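Local coordinates for Sn-glycerol-3-phosphate ABC transporter substrate-binding protein UspB (Mycobacterium tuberculosis, PDB 4MFI) that binds glycerophosphocholine as the extracytoplasmic substrate-binding subunit of an ABC transporter, to which it probably delivers this solute, at residues R54-R59 against T336-Q341; C302-A307 against P376-Q381. All coordinates share one frame; numbering follows the deposited sequence.

Contact 1: residues R54-R59 against T336-Q341; sequences RELIGR and TAYFSQ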
loop_
_atom_site.group_PDB
_atom_site.type_symbol
_atom_site.label_atom_id
_atom_site.label_comp_id
_atom_site.label_asym_id
_atom_site.label_seq_id
_atom_site.Cartn_x
_atom_site.Cartn_y
_atom_site.Cartn_z
ATOM N N ARG A 54 -19.456 -4.506 9.610
ATOM C CA ARG A 54 -20.850 -4.799 9.939
ATOM C C ARG A 54 -21.720 -3.542 9.864
ATOM O O ARG A 54 -22.877 -3.606 9.448
ATOM C CB ARG A 54 -20.971 -5.459 11.310
ATOM C CG ARG A 54 -20.466 -6.894 11.332
ATOM C CD ARG A 54 -20.782 -7.584 12.651
ATOM N NE ARG A 54 -20.196 -6.883 13.791
ATOM C CZ ARG A 54 -18.992 -7.144 14.289
ATOM N NH1 ARG A 54 -18.239 -8.097 13.752
ATOM N NH2 ARG A 54 -18.541 -6.456 15.328
ATOM N N GLU A 55 -21.160 -2.402 10.258
ATOM C CA GLU A 55 -21.885 -1.140 10.164
ATOM C C GLU A 55 -22.139 -0.770 8.705
ATOM O O GLU A 55 -23.240 -0.350 8.346
ATOM C CB GLU A 55 -21.129 -0.019 10.894
ATOM C CG GLU A 55 -21.654 1.394 10.615
ATOM C CD GLU A 55 -23.068 1.640 11.120
ATOM O OE1 GLU A 55 -23.522 0.919 12.038
ATOM O OE2 GLU A 55 -23.727 2.572 10.595
ATOM N N LEU A 56 -21.129 -0.938 7.856
ATOM C CA LEU A 56 -21.288 -0.630 6.439
ATOM C C LEU A 56 -22.318 -1.554 5.783
ATOM O O LEU A 56 -23.112 -1.120 4.943
ATOM C CB LEU A 56 -19.945 -0.710 5.715
ATOM C CG LEU A 56 -18.941 0.369 6.124
ATOM C CD1 LEU A 56 -17.606 0.176 5.417
ATOM C CD2 LEU A 56 -19.512 1.759 5.849
ATOM N N ILE A 57 -22.320 -2.823 6.185
ATOM C CA ILE A 57 -23.305 -3.782 5.688
ATOM C C ILE A 57 -24.721 -3.369 6.100
ATOM O O ILE A 57 -25.662 -3.462 5.307
ATOM C CB ILE A 57 -22.983 -5.216 6.174
ATOM C CG1 ILE A 57 -21.786 -5.780 5.399
ATOM C CG2 ILE A 57 -24.190 -6.138 6.012
ATOM C CD1 ILE A 57 -21.236 -7.066 5.983
ATOM N N GLY A 58 -24.860 -2.890 7.335
ATOM C CA GLY A 58 -26.146 -2.420 7.821
ATOM C C GLY A 58 -26.638 -1.242 7.001
ATOM O O GLY A 58 -27.819 -1.176 6.637
ATOM N N ARG A 59 -25.734 -0.309 6.711
ATOM C CA ARG A 59 -26.078 0.844 5.882
ATOM C C ARG A 59 -26.495 0.394 4.483
ATOM O O ARG A 59 -27.451 0.923 3.911
ATOM C CB ARG A 59 -24.900 1.822 5.789
ATOM C CG ARG A 59 -24.488 2.436 7.124
ATOM C CD ARG A 59 -23.245 3.309 6.975
ATOM N NE ARG A 59 -22.864 3.906 8.253
ATOM C CZ ARG A 59 -22.010 4.915 8.391
ATOM N NH1 ARG A 59 -21.432 5.453 7.324
ATOM N NH2 ARG A 59 -21.747 5.397 9.598
ATOM N N THR A 336 -16.440 5.550 2.871
ATOM C CA THR A 336 -14.988 5.436 2.947
ATOM C C THR A 336 -14.431 6.370 4.030
ATOM O O THR A 336 -13.464 6.032 4.708
ATOM C CB THR A 336 -14.289 5.660 1.578
ATOM O OG1 THR A 336 -12.918 5.254 1.678
ATOM C CG2 THR A 336 -14.353 7.121 1.140
ATOM N N ALA A 337 -15.060 7.528 4.212
ATOM C CA ALA A 337 -14.679 8.424 5.300
ATOM C C ALA A 337 -14.872 7.729 6.643
ATOM O O ALA A 337 -13.978 7.744 7.493
ATOM C CB ALA A 337 -15.483 9.715 5.245
ATOM N N TYR A 338 -16.036 7.109 6.824
ATOM C CA TYR A 338 -16.315 6.344 8.037
ATOM C C TYR A 338 -15.301 5.221 8.259
ATOM O O TYR A 338 -14.752 5.074 9.361
ATOM C CB TYR A 338 -17.738 5.776 8.009
ATOM C CG TYR A 338 -18.005 4.785 9.116
ATOM C CD1 TYR A 338 -18.250 5.214 10.415
ATOM C CD2 TYR A 338 -17.990 3.418 8.865
ATOM C CE1 TYR A 338 -18.482 4.304 11.430
ATOM C CE2 TYR A 338 -18.222 2.504 9.866
ATOM C CZ TYR A 338 -18.464 2.947 11.147
ATOM O OH TYR A 338 -18.691 2.030 12.145
ATOM N N PHE A 339 -15.051 4.432 7.216
ATOM C CA PHE A 339 -14.102 3.331 7.314
ATOM C C PHE A 339 -12.722 3.843 7.728
ATOM O O PHE A 339 -12.064 3.256 8.598
ATOM C CB PHE A 339 -14.024 2.582 5.981
ATOM C CG PHE A 339 -13.271 1.282 6.056
ATOM C CD1 PHE A 339 -13.846 0.163 6.650
ATOM C CD2 PHE A 339 -12.006 1.164 5.498
ATOM C CE1 PHE A 339 -13.162 -1.043 6.708
ATOM C CE2 PHE A 339 -11.314 -0.040 5.554
ATOM C CZ PHE A 339 -11.897 -1.144 6.164
ATOM N N SER A 340 -12.300 4.945 7.114
ATOM C CA SER A 340 -11.023 5.582 7.435
ATOM C C SER A 340 -10.946 6.010 8.900
ATOM O O SER A 340 -9.951 5.756 9.579
ATOM C CB SER A 340 -10.797 6.797 6.525
ATOM O OG SER A 340 -9.617 7.493 6.890
ATOM N N GLN A 341 -11.998 6.661 9.387
ATOM C CA GLN A 341 -12.028 7.119 10.775
ATOM C C GLN A 341 -11.954 5.963 11.768
ATOM O O GLN A 341 -11.381 6.097 12.850
ATOM C CB GLN A 341 -13.295 7.937 11.030
ATOM C CG GLN A 341 -13.331 9.242 10.261
ATOM C CD GLN A 341 -14.737 9.766 10.052
ATOM O OE1 GLN A 341 -15.681 9.361 10.738
ATOM N NE2 GLN A 341 -14.886 10.672 9.092
#

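Contact 2: residues C302-A307 against P376-Q381; sequences CPTGGA and PHTRTQ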
loop_
_atom_site.group_PDB
_atom_site.type_symbol
_atom_site.label_atom_id
_atom_site.label_comp_id
_atom_site.label_asym_id
_atom_site.label_seq_id
_atom_site.Cartn_x
_atom_site.Cartn_y
_atom_site.Cartn_z
ATOM N N CYS A 302 6.042 8.278 -4.109
ATOM C CA CYS A 302 5.414 7.609 -2.982
ATOM C C CYS A 302 4.418 6.594 -3.519
ATOM O O CYS A 302 3.508 6.961 -4.250
ATOM C CB CYS A 302 4.682 8.628 -2.110
ATOM S SG CYS A 302 3.921 7.900 -0.635
ATOM N N PRO A 303 4.583 5.314 -3.160
ATOM C CA PRO A 303 3.643 4.297 -3.635
ATOM C C PRO A 303 2.396 4.258 -2.771
ATOM O O PRO A 303 2.334 4.868 -1.698
ATOM C CB PRO A 303 4.427 2.997 -3.440
ATOM C CG PRO A 303 5.233 3.278 -2.206
ATOM C CD PRO A 303 5.656 4.726 -2.337
ATOM N N THR A 304 1.399 3.531 -3.249
ATOM C CA THR A 304 0.258 3.192 -2.418
ATOM C C THR A 304 0.373 1.725 -2.019
ATOM O O THR A 304 1.253 1.008 -2.502
ATOM C CB THR A 304 -1.032 3.407 -3.177
ATOM O OG1 THR A 304 -1.019 2.550 -4.316
ATOM C CG2 THR A 304 -1.134 4.859 -3.639
ATOM N N GLY A 305 -0.512 1.276 -1.137
ATOM C CA GLY A 305 -0.488 -0.091 -0.659
ATOM C C GLY A 305 -1.847 -0.503 -0.137
ATOM O O GLY A 305 -2.780 0.304 -0.097
ATOM N N GLY A 306 -1.967 -1.761 0.268
ATOM C CA GLY A 306 -3.215 -2.260 0.825
ATOM C C GLY A 306 -4.013 -3.127 -0.130
ATOM O O GLY A 306 -3.445 -3.791 -0.999
ATOM N N ALA A 307 -5.336 -3.109 0.021
ATOM C CA ALA A 307 -6.196 -4.080 -0.656
ATOM C C ALA A 307 -7.475 -3.479 -1.219
ATOM O O ALA A 307 -7.981 -2.461 -0.724
ATOM C CB ALA A 307 -6.537 -5.222 0.293
ATOM N N PRO A 376 -2.744 12.753 -3.794
ATOM C CA PRO A 376 -2.638 13.150 -5.205
ATOM C C PRO A 376 -1.209 13.064 -5.732
ATOM O O PRO A 376 -0.993 13.259 -6.929
ATOM C CB PRO A 376 -3.080 14.620 -5.194
ATOM C CG PRO A 376 -3.840 14.786 -3.933
ATOM C CD PRO A 376 -3.197 13.875 -2.954
ATOM N N HIS A 377 -0.259 12.771 -4.848
ATOM C CA HIS A 377 1.156 12.770 -5.194
ATOM C C HIS A 377 1.752 11.383 -5.059
ATOM O O HIS A 377 2.924 11.207 -4.750
ATOM C CB HIS A 377 1.883 13.776 -4.313
ATOM C CG HIS A 377 1.270 15.135 -4.356
ATOM N ND1 HIS A 377 1.335 15.940 -5.471
ATOM C CD2 HIS A 377 0.546 15.817 -3.438
ATOM C CE1 HIS A 377 0.698 17.073 -5.231
ATOM N NE2 HIS A 377 0.208 17.022 -4.006
ATOM N N THR A 378 0.915 10.395 -5.312
ATOM C CA THR A 378 1.342 9.004 -5.265
ATOM C C THR A 378 1.412 8.418 -6.674
ATOM O O THR A 378 0.883 8.991 -7.630
ATOM C CB THR A 378 0.420 8.144 -4.367
ATOM O OG1 THR A 378 -0.941 8.315 -4.775
ATOM C CG2 THR A 378 0.554 8.556 -2.910
ATOM N N ARG A 379 2.065 7.263 -6.784
ATOM C CA ARG A 379 2.364 6.629 -8.061
ATOM C C ARG A 379 2.051 5.143 -7.912
ATOM O O ARG A 379 2.294 4.562 -6.846
ATOM C CB ARG A 379 3.863 6.849 -8.379
ATOM C CG ARG A 379 4.477 6.035 -9.533
ATOM C CD ARG A 379 5.895 6.536 -9.875
ATOM N NE ARG A 379 6.616 5.605 -10.749
ATOM C CZ ARG A 379 7.810 5.833 -11.289
ATOM N NH1 ARG A 379 8.437 6.987 -11.089
ATOM N NH2 ARG A 379 8.373 4.905 -12.053
ATOM N N THR A 380 1.500 4.532 -8.959
ATOM C CA THR A 380 1.268 3.084 -8.951
ATOM C C THR A 380 2.592 2.321 -8.880
ATOM O O THR A 380 3.646 2.808 -9.323
ATOM C CB THR A 380 0.441 2.618 -10.162
ATOM O OG1 THR A 380 1.111 3.011 -11.361
ATOM C CG2 THR A 380 -0.966 3.240 -10.140
ATOM N N GLN A 381 2.543 1.135 -8.291
ATOM C CA GLN A 381 3.760 0.393 -7.992
ATOM C C GLN A 381 4.413 -0.258 -9.208
ATOM O O GLN A 381 3.760 -0.531 -10.213
ATOM C CB GLN A 381 3.475 -0.676 -6.946
ATOM C CG GLN A 381 3.035 -0.124 -5.606
ATOM C CD GLN A 381 3.015 -1.197 -4.551
ATOM O OE1 GLN A 381 4.071 -1.721 -4.173
ATOM N NE2 GLN A 381 1.818 -1.564 -4.087
HETATM O O HOH W 1 -0.618 -0.244 -4.877
HETATM O O HOH W 2 1.203 2.698 -5.768
#

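Contact 1: residues R54-R59 against T336-Q341
Tyr338 of helix 333-343 leans across to Glu55, Leu56 and Arg59 of helix 50-63 where the two helices pack nearly antiparallel, their local axes 11.0 Å apart at closest approach. Its CG, anti to the backbone N (chi1 170°), is set off toward helix 50-63. Arg59 lies over one ring face, its CZ 4.3 Å from the centroid of the Tyr338 ring and only 18° off the normal, a cation-pi contact. The guanidinium is tilted rather than stacked, and its NH2 comes nearest, 3.6 Å from Tyr338 CD1 near the rim. Within helix 50-63, one turn back, Glu55 OE2 uses its anti lone pair to accept a nearly straight salt-bridge hydrogen bond of 2.8 Å from Arg59 NE, in the guanidinium plane, and Asn335 accepts from NH1; together they fix how the cation is turned. This pairing lies in the alpha/beta lobe of the solute-binding protein fold that contains strands 39-43 and 69-73, with neighbouring Ile57 resting on the latter. Glu55 also crosses the phenol end, its CG 3.4 Å from Tyr338 OH. On the buried side, the two methyls of Leu56 diverge, CD2 reaching Tyr338 CD2 at 3.8 Å and CD1 reaching Phe339 CD1 at 4.0 Å.

Contact 2: residues C302-A307 against P376-Q381
Thr304 and Thr378 cross at about a right angle, the methyl CG2 of Thr304 set 3.6 Å from Thr378 OG1. In both, OG1 sits between the backbone N and the carbonyl carbon (chi1 61° for Thr304 and 53° for Thr378), which leaves the methyls beside the backbone N; Thr378 CG2 thereby lies 4.1 Å from Cys302 SG. The hydroxyls turn to separate partners: Thr304 OG1 bonds to Asp138, and Thr378 OG1 to Ser134 and the Leu375 carbonyl. Gln381 touches Pro303 through CG, 4.0 Å from Pro303 CB, and its chain runs on extended beyond CG. Its amide end is tied down on both branches, OE1 by Arg385 and Gln211, NE2 by Asp102. A water completes the link, accepting from Gln381 NE2 at 2.9 Å and donating to Thr304 OG1 at 2.9 Å. The backbones also meet directly: Arg379 N donates to Cys302 O at 2.9 Å, bent to 146°, while Thr378 CA adds a C-H contact to Cys302 O at 3.1 Å. The Arg379 side chain leads away to a cation-pi contact with Trp215. The backbones of Gly305 and Ala307 bond to strand 144-160, and the position of 302-307, near the middle of the chain, is consistent with the lobe-connecting segments at the cleft of type II periplasmic binding proteins.

In the fold
From the N terminus, helix 50-63 follows the first strand of one lobe, and contact 1 pairs it only with helix 333-343, after a span of 276 residues that holds every strand after the first. Within that span comes 302-307, whose own partner, 376-381, lies beyond helix 333-343, so the two loops cross rather than nest; contact 2 closes the shorter one, of 68 residues. Contact 1 joins helices on the outside of one lobe, contact 2 joins loops near the centre of the molecule. Their centres are 22 Å apart and they do not touch, but Tyr150 of strand 144-160 relates them, its ring meeting Phe339 and its backbone bonding to Ala307.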